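Local coordinates for putative tagatose-6-phosphate ketose/aldose isomerase (Escherichia coli, PDB 3C3J), which is a putative sugar isomerase of the SIS family, built from two SIS domains that each hold a five-stranded parallel sheet, at residues Arg55-Gly60 against His103-Ile108; Leu136-Asn141 against Phe157-Pro162; Trp224-Tyr229 against Leu271-Thr276; Thr276-Phe281 against Asn303-Val308. All blocks are in the same frame, centred on the assembly; numbering follows the deposited sequence.

Overall arrangement
Contacts 1 and 2 lie in the first SIS domain and contacts 3 and 4 in the second, on opposite sides of the chain's centre, with contacts 1 and 3 about 37 Å apart between centres. Within each domain the pair shares a parallel sheet: strands 105-111 and 133-139 are neighbours linking contacts 1 and 2, while contacts 3 and 4 have Thr276 in common. Contact 1 is the longest ladder and largely buried; contact 2, also buried, pairs a short outer strand. Contact 3, also largely buried, adds charged side chains around a turn to a few backbone bonds, and contact 4 is only partly buried and sparsely bonded. Contacts 1 and 3 both reach the second subunit.

Contact 1: Arg55-Gly60 against His103-Ile108; sequences RIILTG and HPLLLI
His103 lays its imidazole flat against the guanidinium of Arg55, the two planes 7° apart and their centres 3.6 Å from each other. CD2 of His103 sits over the middle of the guanidinium, while NH1 of Arg55 lies above the ring centre. A bend in the arginine chain at chi2 (54°) turns CD out of the extended course, and NH1 is also hydrogen-bonded to Asn53 O, which steadies the stacked group. Pro104 then opens the ladder by accepting from Arg55 N through its O. Leu105 CD1 reaches forward to Ile57, 3.8 Å from its CG1. Leu106 uses both its backbone N and O: N donates to Arg55 O (2.8 Å) and O accepts from Ile57 N (3.0 Å), the alternation expected of parallel strands. At Leu107, CD1 reaches CG2 of Ile57 and CG2 of Thr59, the latter at 3.6 Å. Ile108 ends the run with N bonded to Ile57 O and O to Thr59 N; on the other face of the sheet its CD1 presses on both Ile56 CG2 (3.3 Å) and Leu58 CD1 (3.4 Å), each tighter than usual carbon contact. Strand 55-59 is flanked beyond this pairing by strand 82-85, and strand 105-111 by strand 133-139. Helix 88-93 packs Leu91 on Thr59 and Leu107, and Asn82 and Glu52 of the second subunit pack on Arg55 and His103.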
loop_
_atom_site.group_PDB
_atom_site.type_symbol
_atom_site.label_atom_id
_atom_site.label_comp_id
_atom_site.label_asym_id
_atom_site.label_seq_id
_atom_site.Cartn_x
_atom_site.Cartn_y
_atom_site.Cartn_z
ATOM N N ARG A 55 13.576 15.327 -6.897
ATOM C CA ARG A 55 12.553 14.386 -6.400
ATOM C C ARG A 55 11.341 15.191 -5.947
ATOM O O ARG A 55 11.483 16.246 -5.308
ATOM C CB ARG A 55 13.087 13.563 -5.233
ATOM C CG ARG A 55 13.818 12.295 -5.637
ATOM C CD ARG A 55 14.939 12.517 -6.622
ATOM N NE ARG A 55 15.526 11.239 -7.063
ATOM C CZ ARG A 55 16.388 11.100 -8.077
ATOM N NH1 ARG A 55 16.807 12.145 -8.773
ATOM N NH2 ARG A 55 16.843 9.891 -8.396
ATOM N N ILE A 56 10.152 14.702 -6.264
ATOM C CA ILE A 56 8.927 15.349 -5.825
ATOM C C ILE A 56 8.170 14.304 -5.008
ATOM O O ILE A 56 7.839 13.252 -5.514
ATOM C CB ILE A 56 8.056 15.851 -6.985
ATOM C CG1 ILE A 56 8.841 16.753 -7.963
ATOM C CG2 ILE A 56 6.831 16.576 -6.451
ATOM C CD1 ILE A 56 8.039 17.153 -9.177
ATOM N N ILE A 57 7.922 14.595 -3.737
ATOM C CA ILE A 57 7.209 13.664 -2.875
ATOM C C ILE A 57 5.869 14.260 -2.497
ATOM O O ILE A 57 5.809 15.379 -1.997
ATOM C CB ILE A 57 8.027 13.290 -1.618
ATOM C CG1 ILE A 57 9.243 12.474 -2.025
ATOM C CG2 ILE A 57 7.163 12.499 -0.598
ATOM C CD1 ILE A 57 10.206 12.104 -0.885
ATOM N N LEU A 58 4.800 13.513 -2.733
ATOM C CA LEU A 58 3.470 13.884 -2.258
ATOM C C LEU A 58 3.261 13.210 -0.904
ATOM O O LEU A 58 3.380 11.999 -0.782
ATOM C CB LEU A 58 2.398 13.409 -3.241
ATOM C CG LEU A 58 2.103 14.304 -4.424
ATOM C CD1 LEU A 58 3.325 14.465 -5.336
ATOM C CD2 LEU A 58 0.881 13.776 -5.183
ATOM N N THR A 59 2.947 13.997 0.118
ATOM C CA THR A 59 2.815 13.451 1.458
ATOM C C THR A 59 1.563 13.955 2.189
ATOM O O THR A 59 1.181 15.126 2.080
ATOM C CB THR A 59 4.103 13.720 2.291
ATOM O OG1 THR A 59 4.099 12.888 3.456
ATOM C CG2 THR A 59 4.229 15.238 2.704
ATOM N N GLY A 60 0.933 13.046 2.921
ATOM C CA GLY A 60 -0.189 13.343 3.800
ATOM C C GLY A 60 -0.392 12.155 4.743
ATOM O O GLY A 60 0.258 11.103 4.583
ATOM N N HIS A 103 19.877 14.617 -3.503
ATOM C CA HIS A 103 19.094 15.240 -4.572
ATOM C C HIS A 103 18.245 16.379 -4.019
ATOM O O HIS A 103 17.875 16.348 -2.840
ATOM C CB HIS A 103 18.127 14.249 -5.222
ATOM C CG HIS A 103 18.782 13.023 -5.761
ATOM N ND1 HIS A 103 19.759 13.063 -6.726
ATOM C CD2 HIS A 103 18.588 11.718 -5.472
ATOM C CE1 HIS A 103 20.153 11.834 -6.999
ATOM N NE2 HIS A 103 19.441 10.997 -6.267
ATOM N N PRO A 104 17.878 17.342 -4.878
ATOM C CA PRO A 104 16.916 18.320 -4.414
ATOM C C PRO A 104 15.557 17.641 -4.209
ATOM O O PRO A 104 15.283 16.583 -4.795
ATOM C CB PRO A 104 16.863 19.376 -5.543
ATOM C CG PRO A 104 18.001 19.043 -6.482
ATOM C CD PRO A 104 18.276 17.585 -6.285
ATOM N N LEU A 105 14.756 18.215 -3.326
ATOM C CA LEU A 105 13.417 17.719 -3.045
ATOM C C LEU A 105 12.382 18.836 -3.091
ATOM O O LEU A 105 12.595 19.921 -2.552
ATOM C CB LEU A 105 13.396 17.092 -1.651
ATOM C CG LEU A 105 12.051 16.655 -1.067
ATOM C CD1 LEU A 105 11.369 15.577 -1.920
ATOM C CD2 LEU A 105 12.194 16.162 0.358
ATOM N N LEU A 106 11.228 18.539 -3.682
ATOM C CA LEU A 106 10.051 19.365 -3.576
ATOM C C LEU A 106 9.031 18.516 -2.822
ATOM O O LEU A 106 8.620 17.462 -3.316
ATOM C CB LEU A 106 9.501 19.745 -4.951
ATOM C CG LEU A 106 8.163 20.507 -4.948
ATOM C CD1 LEU A 106 8.226 21.788 -4.077
ATOM C CD2 LEU A 106 7.662 20.810 -6.385
ATOM N N LEU A 107 8.655 18.961 -1.642
ATOM C CA LEU A 107 7.693 18.236 -0.806
ATOM C C LEU A 107 6.327 18.881 -0.931
ATOM O O LEU A 107 6.149 20.063 -0.581
ATOM C CB LEU A 107 8.127 18.218 0.666
ATOM C CG LEU A 107 7.334 17.306 1.603
ATOM C CD1 LEU A 107 7.495 15.815 1.188
ATOM C CD2 LEU A 107 7.741 17.544 3.070
ATOM N N ILE A 108 5.368 18.105 -1.439
ATOM C CA ILE A 108 3.985 18.558 -1.563
ATOM C C ILE A 108 3.213 18.010 -0.351
ATOM O O ILE A 108 3.001 16.805 -0.233
ATOM C CB ILE A 108 3.363 18.103 -2.879
ATOM C CG1 ILE A 108 4.193 18.625 -4.056
ATOM C CG2 ILE A 108 1.908 18.616 -2.995
ATOM C CD1 ILE A 108 3.994 17.817 -5.290
#

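Contact 2: Leu136-Asn141 against Phe157-Pro162; sequences LPITCN and FALLMP
Ile138 and Met161, a selenomethionine, make the apolar centre: the methyl CE of Met161 comes within 3.6 Å of Ile138 CG2, with SE only slightly farther off. The selenomethionine chain bends at chi2 (-61°) and again at chi3 (91°), the second bend setting CE toward the isoleucine branch. Its CG also rests 3.7 Å from Cys140 SG. On the same face of the sheet Leu159 lies beside Ile138 in a looser contact. At the start of the two segments Leu136 and Phe157 run side by side, pointing the same way, with CD1 of the leucine 3.9 Å from CD2 of the ring; Pro137 CD and Ala158 CB meet close by. Strand 133-139, helix 145-151 and strand 159-160 form a beta-alpha-beta unit, and strand 159-160 is the outermost strand on this side of the domain's sheet within the chain. Helix 174-187 packs on Ile138, Leu159 and Met161, while helix 23-49 meets Phe157, Leu159 and Met161. The backbone pairing is short and parallel. Leu159 N donates to Pro137 O, Leu159 O accepts from Thr139 N at 3.1 Å, and Met161 N donates to Thr139 O at 2.8 Å. Phe157 O is buried without a hydrogen-bonding partner; Leu136 meets it with a CA-H...O contact (CA to O 3.2 Å) and with CD1 at the same distance. At the polar edge, where the strands have ended, one water donates to Cys140 O (2.9 Å) and to Met161 O, while Asn141 ND2 turns to Ser113 O.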
loop_
_atom_site.group_PDB
_atom_site.type_symbol
_atom_site.label_atom_id
_atom_site.label_comp_id
_atom_site.label_asym_id
_atom_site.label_seq_id
_atom_site.Cartn_x
_atom_site.Cartn_y
_atom_site.Cartn_z
ATOM N N LEU A 136 5.623 22.869 -1.231
ATOM C CA LEU A 136 4.343 23.342 -1.722
ATOM C C LEU A 136 3.232 22.700 -0.886
ATOM O O LEU A 136 2.661 21.691 -1.267
ATOM C CB LEU A 136 4.161 22.993 -3.194
ATOM C CG LEU A 136 2.964 23.676 -3.908
ATOM C CD1 LEU A 136 3.428 24.951 -4.552
ATOM C CD2 LEU A 136 2.340 22.742 -4.943
ATOM N N PRO A 137 2.938 23.276 0.284
ATOM C CA PRO A 137 1.768 22.785 1.003
ATOM C C PRO A 137 0.459 23.111 0.289
ATOM O O PRO A 137 0.302 24.198 -0.282
ATOM C CB PRO A 137 1.846 23.493 2.353
ATOM C CG PRO A 137 3.197 24.151 2.372
ATOM C CD PRO A 137 3.617 24.366 0.995
ATOM N N ILE A 138 -0.452 22.142 0.299
ATOM C CA ILE A 138 -1.801 22.308 -0.245
ATOM C C ILE A 138 -2.706 22.009 0.937
ATOM O O ILE A 138 -2.775 20.861 1.420
ATOM C CB ILE A 138 -2.049 21.371 -1.445
ATOM C CG1 ILE A 138 -1.048 21.694 -2.558
ATOM C CG2 ILE A 138 -3.495 21.480 -1.955
ATOM C CD1 ILE A 138 -1.143 20.822 -3.870
ATOM N N THR A 139 -3.375 23.046 1.418
ATOM C CA THR A 139 -4.011 23.016 2.731
ATOM C C THR A 139 -5.326 23.828 2.785
ATOM O O THR A 139 -5.524 24.769 2.020
ATOM C CB THR A 139 -2.983 23.499 3.816
ATOM O OG1 THR A 139 -3.544 23.390 5.126
ATOM C CG2 THR A 139 -2.528 24.946 3.560
ATOM N N CYS A 140 -6.206 23.447 3.708
ATOM C CA CYS A 140 -7.534 24.059 3.833
ATOM C C CYS A 140 -7.676 25.081 4.968
ATOM O O CYS A 140 -8.758 25.638 5.142
ATOM C CB CYS A 140 -8.616 22.959 3.958
ATOM S SG CYS A 140 -8.546 21.709 2.628
ATOM N N ASN A 141 -6.590 25.388 5.683
ATOM C CA ASN A 141 -6.622 26.273 6.846
ATOM C C ASN A 141 -5.564 27.370 6.758
ATOM O O ASN A 141 -4.361 27.123 6.879
ATOM C CB ASN A 141 -6.429 25.433 8.125
ATOM C CG ASN A 141 -6.586 26.233 9.409
ATOM O OD1 ASN A 141 -7.175 27.310 9.421
ATOM N ND2 ASN A 141 -6.104 25.667 10.521
ATOM N N PHE A 157 5.934 27.654 -1.164
ATOM C CA PHE A 157 4.820 28.371 -1.772
ATOM C C PHE A 157 3.572 27.593 -1.382
ATOM O O PHE A 157 3.420 26.455 -1.777
ATOM C CB PHE A 157 4.963 28.406 -3.294
ATOM C CG PHE A 157 3.897 29.222 -4.004
ATOM C CD1 PHE A 157 4.215 30.459 -4.554
ATOM C CD2 PHE A 157 2.598 28.750 -4.135
ATOM C CE1 PHE A 157 3.248 31.216 -5.209
ATOM C CE2 PHE A 157 1.622 29.506 -4.779
ATOM C CZ PHE A 157 1.951 30.737 -5.321
ATOM N N ALA A 158 2.696 28.207 -0.616
ATOM C CA ALA A 158 1.531 27.508 -0.091
ATOM C C ALA A 158 0.307 27.858 -0.895
ATOM O O ALA A 158 0.086 29.009 -1.284
ATOM C CB ALA A 158 1.301 27.839 1.332
ATOM N N LEU A 159 -0.502 26.834 -1.124
ATOM C CA LEU A 159 -1.735 26.983 -1.855
ATOM C C LEU A 159 -2.910 26.693 -0.908
ATOM O O LEU A 159 -3.049 25.597 -0.364
ATOM C CB LEU A 159 -1.700 26.055 -3.046
ATOM C CG LEU A 159 -2.818 26.036 -4.048
ATOM C CD1 LEU A 159 -3.076 27.449 -4.604
ATOM C CD2 LEU A 159 -2.380 25.024 -5.150
ATOM N N LEU A 160 -3.753 27.690 -0.738
ATOM C CA LEU A 160 -4.905 27.593 0.150
ATOM C C LEU A 160 -6.147 27.123 -0.603
ATOM O O LEU A 160 -6.462 27.655 -1.681
ATOM C CB LEU A 160 -5.157 28.965 0.777
ATOM C CG LEU A 160 -6.154 29.038 1.931
ATOM C CD1 LEU A 160 -5.706 28.205 3.136
ATOM C CD2 LEU A 160 -6.364 30.531 2.319
HETATM N N MSE A 161 -6.864 26.157 -0.039
HETATM C CA MSE A 161 -8.078 25.621 -0.679
HETATM C C MSE A 161 -9.239 26.559 -0.327
HETATM O O MSE A 161 -9.103 27.373 0.610
HETATM C CB MSE A 161 -8.364 24.201 -0.186
HETATM C CG MSE A 161 -7.304 23.192 -0.509
HETATM SE SE MSE A 161 -7.022 22.984 -2.436
HETATM C CE MSE A 161 -5.592 24.307 -2.808
ATOM N N PRO A 162 -10.359 26.485 -1.080
ATOM C CA PRO A 162 -11.520 27.297 -0.707
ATOM C C PRO A 162 -12.002 27.009 0.719
ATOM O O PRO A 162 -11.904 25.885 1.214
ATOM C CB PRO A 162 -12.571 26.924 -1.762
ATOM C CG PRO A 162 -11.716 26.412 -2.939
ATOM C CD PRO A 162 -10.618 25.693 -2.288
HETATM O O HOH W 1 -9.388 27.803 3.318
#

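Contact 3: Trp224-Tyr229 against Leu271-Thr276; sequences WKRIVY and LVDDET
Arg226 is extended at chi2 (179°), which sets CD, and at chi3 (171°), which sets NE, and the chain passes Thr276 OG1 toward Leu271 and Asp273. There Arg226 NH2 donates to Leu271 O at 3.0 Å, nearly within the guanidinium plane, and also to Gly252 O of the second subunit. Asp273 OD2 instead lies over one face, toward the rim and 3.7 Å from Arg226 NH2, a long salt bridge of charges alone. The other carboxylate oxygen, Asp273 OD1, is gripped from opposite faces of its plane by Glu275 N, closing an Asx turn, and by Thr276 OG1 at 2.7 Å; the turn from Asp273 to Thr276 is type I. Glu275 O accepts twice, from Lys225 N at 2.7 Å and Arg226 N at 3.2 Å. Beside it, Lys225 NZ makes a salt bridge to Glu275 OE2 at 3.2 Å, on the syn side but well out of the carboxylate plane. Farther along, Val228 CG2 presses on Leu271 CD1 at 3.2 Å, tighter than usual carbon contact. The pairing of Arg226 with Thr276 begins the parallel alignment of strands 226-231 and 276-281. Strand 255-259 flanks the former and sets Phe257 against Arg226, Val228 and Leu271, while helix 335-356 packs on Trp224 and Ile227.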
loop_
_atom_site.group_PDB
_atom_site.type_symbol
_atom_site.label_atom_id
_atom_site.label_comp_id
_atom_site.label_asym_id
_atom_site.label_seq_id
_atom_site.Cartn_x
_atom_site.Cartn_y
_atom_site.Cartn_z
ATOM N N TRP A 224 -24.675 -6.839 4.680
ATOM C CA TRP A 224 -23.275 -7.193 4.473
ATOM C C TRP A 224 -22.460 -6.897 5.737
ATOM O O TRP A 224 -22.798 -5.992 6.511
ATOM C CB TRP A 224 -22.681 -6.479 3.246
ATOM C CG TRP A 224 -23.264 -5.156 2.980
ATOM C CD1 TRP A 224 -23.268 -4.088 3.815
ATOM C CD2 TRP A 224 -23.973 -4.762 1.814
ATOM N NE1 TRP A 224 -23.919 -3.043 3.239
ATOM C CE2 TRP A 224 -24.365 -3.426 2.004
ATOM C CE3 TRP A 224 -24.305 -5.405 0.619
ATOM C CZ2 TRP A 224 -25.073 -2.712 1.049
ATOM C CZ3 TRP A 224 -25.019 -4.700 -0.332
ATOM C CH2 TRP A 224 -25.396 -3.372 -0.110
ATOM N N LYS A 225 -21.420 -7.701 5.939
ATOM C CA LYS A 225 -20.470 -7.577 7.039
ATOM C C LYS A 225 -19.064 -7.177 6.558
ATOM O O LYS A 225 -18.196 -6.812 7.364
ATOM C CB LYS A 225 -20.317 -8.926 7.726
ATOM C CG LYS A 225 -21.610 -9.464 8.338
ATOM C CD LYS A 225 -21.906 -8.826 9.667
ATOM C CE LYS A 225 -22.957 -9.652 10.450
ATOM N NZ LYS A 225 -22.526 -11.077 10.645
ATOM N N ARG A 226 -18.827 -7.310 5.264
ATOM C CA ARG A 226 -17.533 -6.942 4.673
ATOM C C ARG A 226 -17.797 -6.201 3.394
ATOM O O ARG A 226 -18.722 -6.540 2.644
ATOM C CB ARG A 226 -16.683 -8.169 4.372
ATOM C CG ARG A 226 -16.412 -9.041 5.598
ATOM C CD ARG A 226 -15.585 -10.264 5.264
ATOM N NE ARG A 226 -15.155 -10.970 6.475
ATOM C CZ ARG A 226 -14.407 -12.080 6.485
ATOM N NH1 ARG A 226 -14.075 -12.637 7.639
ATOM N NH2 ARG A 226 -13.989 -12.628 5.353
ATOM N N ILE A 227 -16.983 -5.182 3.159
ATOM C CA ILE A 227 -16.974 -4.507 1.887
ATOM C C ILE A 227 -15.556 -4.480 1.340
ATOM O O ILE A 227 -14.600 -4.259 2.084
ATOM C CB ILE A 227 -17.586 -3.079 1.965
ATOM C CG1 ILE A 227 -17.617 -2.443 0.575
ATOM C CG2 ILE A 227 -16.857 -2.199 2.946
ATOM C CD1 ILE A 227 -18.546 -1.251 0.475
ATOM N N VAL A 228 -15.436 -4.749 0.044
ATOM C CA VAL A 228 -14.166 -4.698 -0.640
ATOM C C VAL A 228 -14.305 -3.784 -1.839
ATOM O O VAL A 228 -15.189 -3.994 -2.690
ATOM C CB VAL A 228 -13.680 -6.066 -1.168
ATOM C CG1 VAL A 228 -12.200 -5.902 -1.726
ATOM C CG2 VAL A 228 -13.783 -7.122 -0.102
ATOM N N TYR A 229 -13.424 -2.786 -1.909
ATOM C CA TYR A 229 -13.307 -1.957 -3.113
ATOM C C TYR A 229 -12.082 -2.345 -3.909
ATOM O O TYR A 229 -10.994 -2.504 -3.331
ATOM C CB TYR A 229 -13.216 -0.468 -2.741
ATOM C CG TYR A 229 -14.503 0.151 -2.231
ATOM C CD1 TYR A 229 -15.446 0.680 -3.115
ATOM C CD2 TYR A 229 -14.733 0.288 -0.869
ATOM C CE1 TYR A 229 -16.612 1.294 -2.652
ATOM C CE2 TYR A 229 -15.879 0.891 -0.392
ATOM C CZ TYR A 229 -16.821 1.398 -1.290
ATOM O OH TYR A 229 -17.952 2.008 -0.814
ATOM N N LEU A 271 -11.123 -13.554 1.308
ATOM C CA LEU A 271 -12.026 -12.807 2.163
ATOM C C LEU A 271 -13.489 -12.752 1.653
ATOM O O LEU A 271 -14.404 -12.462 2.417
ATOM C CB LEU A 271 -11.431 -11.430 2.482
ATOM C CG LEU A 271 -11.596 -10.320 1.480
ATOM C CD1 LEU A 271 -12.958 -9.702 1.687
ATOM C CD2 LEU A 271 -10.445 -9.283 1.632
ATOM N N VAL A 272 -13.720 -13.025 0.375
ATOM C CA VAL A 272 -15.073 -12.948 -0.155
ATOM C C VAL A 272 -15.963 -14.071 0.416
ATOM O O VAL A 272 -15.694 -15.255 0.238
ATOM C CB VAL A 272 -15.096 -12.991 -1.693
ATOM C CG1 VAL A 272 -16.529 -12.944 -2.211
ATOM C CG2 VAL A 272 -14.284 -11.834 -2.283
ATOM N N ASP A 273 -16.995 -13.676 1.145
ATOM C CA ASP A 273 -17.979 -14.634 1.653
ATOM C C ASP A 273 -19.381 -14.147 1.288
ATOM O O ASP A 273 -19.538 -13.130 0.588
ATOM C CB ASP A 273 -17.805 -14.859 3.164
ATOM C CG ASP A 273 -18.067 -13.604 4.017
ATOM O OD1 ASP A 273 -18.793 -12.677 3.607
ATOM O OD2 ASP A 273 -17.554 -13.552 5.153
ATOM N N ASP A 274 -20.406 -14.868 1.751
ATOM C CA ASP A 274 -21.782 -14.540 1.372
ATOM C C ASP A 274 -22.381 -13.353 2.148
ATOM O O ASP A 274 -23.566 -13.069 2.021
ATOM C CB ASP A 274 -22.701 -15.787 1.428
ATOM C CG ASP A 274 -22.923 -16.318 2.837
ATOM O OD1 ASP A 274 -22.497 -15.673 3.820
ATOM O OD2 ASP A 274 -23.546 -17.413 2.961
ATOM N N GLU A 275 -21.559 -12.684 2.958
ATOM C CA GLU A 275 -21.917 -11.422 3.584
ATOM C C GLU A 275 -21.010 -10.272 3.103
ATOM O O GLU A 275 -20.921 -9.249 3.761
ATOM C CB GLU A 275 -21.798 -11.548 5.083
ATOM C CG GLU A 275 -22.737 -12.584 5.680
ATOM C CD GLU A 275 -22.496 -12.736 7.158
ATOM O OE1 GLU A 275 -21.348 -13.049 7.565
ATOM O OE2 GLU A 275 -23.441 -12.508 7.928
ATOM N N THR A 276 -20.356 -10.468 1.959
ATOM C CA THR A 276 -19.422 -9.496 1.392
ATOM C C THR A 276 -19.996 -8.803 0.171
ATOM O O THR A 276 -20.491 -9.466 -0.747
ATOM C CB THR A 276 -18.092 -10.173 0.949
ATOM O OG1 THR A 276 -17.480 -10.851 2.051
ATOM C CG2 THR A 276 -17.114 -9.142 0.354
#

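Contact 4: Thr276-Phe281 against Asn303-Val308; sequences TLVVVF and NQAMRV
Strand 276-281, helix 288-302 and strand 307-312 form a beta-alpha-beta unit of the second SIS domain, and this contact is where the returning chain meets the first strand again. Thr276 O is the first point of meeting. Two successive amides approach it: Met306 N at 2.9 Å, a weak bond because its N-H is poorly aimed (119°), and Arg307 N, straighter but weak at 3.4 Å. Ala305 CB also touches the same oxygen, at 3.4 Å. Regular parallel pairing follows, Val278 N donating to Arg307 O at 2.9 Å in a nearly straight bond (169°). The side chains alternate between faces. On one, Leu277 CD1, set by chi2 (60°), crosses to Arg307, 3.6 Å from its O and 3.9 Å from its CB, while the far end of the arginine leads away. On the other, Val278 has CG2 at 4.2 Å from Ala305 CB and packs more loosely against Val308. Strand 226-231 borders strand 276-281 across from this pairing, with Ile227 on Leu277, and Trp224 touches both Leu277 and Arg307. One well-aligned hydrogen bond, two weak ones sharing a single acceptor and few side-chain contacts imply a modest join at the start of the strand pairing, whose regular part begins with Val278 N to Arg307 O.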
loop_
_atom_site.group_PDB
_atom_site.type_symbol
_atom_site.label_atom_id
_atom_site.label_comp_id
_atom_site.label_asym_id
_atom_site.label_seq_id
_atom_site.Cartn_x
_atom_site.Cartn_y
_atom_site.Cartn_z
ATOM N N THR A 276 -20.356 -10.468 1.959
ATOM C CA THR A 276 -19.422 -9.496 1.392
ATOM C C THR A 276 -19.996 -8.803 0.171
ATOM O O THR A 276 -20.491 -9.466 -0.747
ATOM C CB THR A 276 -18.092 -10.173 0.949
ATOM O OG1 THR A 276 -17.480 -10.851 2.051
ATOM C CG2 THR A 276 -17.114 -9.142 0.354
ATOM N N LEU A 277 -19.912 -7.470 0.177
ATOM C CA LEU A 277 -20.134 -6.623 -0.986
ATOM C C LEU A 277 -18.788 -6.333 -1.627
ATOM O O LEU A 277 -17.880 -5.873 -0.951
ATOM C CB LEU A 277 -20.733 -5.269 -0.566
ATOM C CG LEU A 277 -20.825 -4.127 -1.600
ATOM C CD1 LEU A 277 -21.668 -4.486 -2.821
ATOM C CD2 LEU A 277 -21.389 -2.877 -0.944
ATOM N N VAL A 278 -18.699 -6.545 -2.926
ATOM C CA VAL A 278 -17.514 -6.196 -3.700
ATOM C C VAL A 278 -17.898 -5.113 -4.690
ATOM O O VAL A 278 -18.852 -5.277 -5.475
ATOM C CB VAL A 278 -16.952 -7.412 -4.475
ATOM C CG1 VAL A 278 -15.748 -6.981 -5.347
ATOM C CG2 VAL A 278 -16.568 -8.569 -3.494
ATOM N N VAL A 279 -17.159 -4.001 -4.673
ATOM C CA VAL A 279 -17.379 -2.914 -5.630
ATOM C C VAL A 279 -16.141 -2.735 -6.498
ATOM O O VAL A 279 -15.039 -2.556 -5.988
ATOM C CB VAL A 279 -17.751 -1.586 -4.919
ATOM C CG1 VAL A 279 -17.997 -0.462 -5.950
ATOM C CG2 VAL A 279 -18.948 -1.787 -3.986
ATOM N N VAL A 280 -16.336 -2.766 -7.810
ATOM C CA VAL A 280 -15.241 -2.675 -8.765
ATOM C C VAL A 280 -15.315 -1.357 -9.500
ATOM O O VAL A 280 -16.295 -1.081 -10.205
ATOM C CB VAL A 280 -15.245 -3.849 -9.764
ATOM C CG1 VAL A 280 -14.071 -3.721 -10.756
ATOM C CG2 VAL A 280 -15.210 -5.194 -9.010
ATOM N N PHE A 281 -14.267 -0.554 -9.341
ATOM C CA PHE A 281 -14.091 0.686 -10.085
ATOM C C PHE A 281 -13.401 0.358 -11.436
ATOM O O PHE A 281 -12.182 0.158 -11.495
ATOM C CB PHE A 281 -13.209 1.686 -9.309
ATOM C CG PHE A 281 -13.748 2.122 -7.946
ATOM C CD1 PHE A 281 -15.106 2.050 -7.611
ATOM C CD2 PHE A 281 -12.882 2.697 -7.031
ATOM C CE1 PHE A 281 -15.552 2.469 -6.373
ATOM C CE2 PHE A 281 -13.320 3.152 -5.806
ATOM C CZ PHE A 281 -14.657 3.058 -5.472
ATOM N N ASN A 303 -20.045 -16.351 -7.924
ATOM C CA ASN A 303 -21.316 -16.193 -7.246
ATOM C C ASN A 303 -21.218 -16.448 -5.732
ATOM O O ASN A 303 -22.105 -17.062 -5.134
ATOM C CB ASN A 303 -22.366 -17.109 -7.902
ATOM C CG ASN A 303 -23.766 -16.799 -7.456
ATOM O OD1 ASN A 303 -24.139 -15.641 -7.295
ATOM N ND2 ASN A 303 -24.543 -17.835 -7.224
ATOM N N GLN A 304 -20.145 -15.994 -5.100
ATOM C CA GLN A 304 -20.006 -16.246 -3.671
ATOM C C GLN A 304 -20.228 -15.021 -2.787
ATOM O O GLN A 304 -20.630 -15.155 -1.634
ATOM C CB GLN A 304 -18.703 -16.997 -3.364
ATOM C CG GLN A 304 -17.453 -16.186 -3.207
ATOM C CD GLN A 304 -16.186 -16.991 -3.555
ATOM O OE1 GLN A 304 -16.278 -18.115 -4.083
ATOM N NE2 GLN A 304 -15.008 -16.416 -3.284
ATOM N N ALA A 305 -19.983 -13.832 -3.327
ATOM C CA ALA A 305 -20.267 -12.586 -2.619
ATOM C C ALA A 305 -21.777 -12.396 -2.441
ATOM O O ALA A 305 -22.567 -12.891 -3.248
ATOM C CB ALA A 305 -19.681 -11.399 -3.378
HETATM N N MSE A 306 -22.170 -11.678 -1.393
HETATM C CA MSE A 306 -23.552 -11.225 -1.260
HETATM C C MSE A 306 -23.958 -10.398 -2.459
HETATM O O MSE A 306 -25.077 -10.526 -2.944
HETATM C CB MSE A 306 -23.736 -10.390 0.002
HETATM C CG MSE A 306 -25.175 -9.895 0.250
HETATM SE SE MSE A 306 -25.367 -9.065 2.042
HETATM C CE MSE A 306 -25.714 -10.700 3.105
ATOM N N ARG A 307 -23.051 -9.526 -2.918
ATOM C CA ARG A 307 -23.304 -8.657 -4.068
ATOM C C ARG A 307 -21.991 -8.202 -4.697
ATOM O O ARG A 307 -21.048 -7.891 -3.966
ATOM C CB ARG A 307 -24.118 -7.422 -3.649
ATOM C CG ARG A 307 -24.762 -6.690 -4.823
ATOM C CD ARG A 307 -25.791 -5.660 -4.391
ATOM N NE ARG A 307 -26.873 -6.275 -3.615
ATOM C CZ ARG A 307 -27.782 -5.616 -2.898
ATOM N NH1 ARG A 307 -27.787 -4.285 -2.855
ATOM N NH2 ARG A 307 -28.709 -6.296 -2.217
ATOM N N VAL A 308 -21.955 -8.163 -6.032
ATOM C CA VAL A 308 -20.830 -7.628 -6.805
ATOM C C VAL A 308 -21.367 -6.489 -7.658
ATOM O O VAL A 308 -22.247 -6.700 -8.489
ATOM C CB VAL A 308 -20.154 -8.669 -7.707
ATOM C CG1 VAL A 308 -18.944 -8.028 -8.494
ATOM C CG2 VAL A 308 -19.676 -9.893 -6.879
#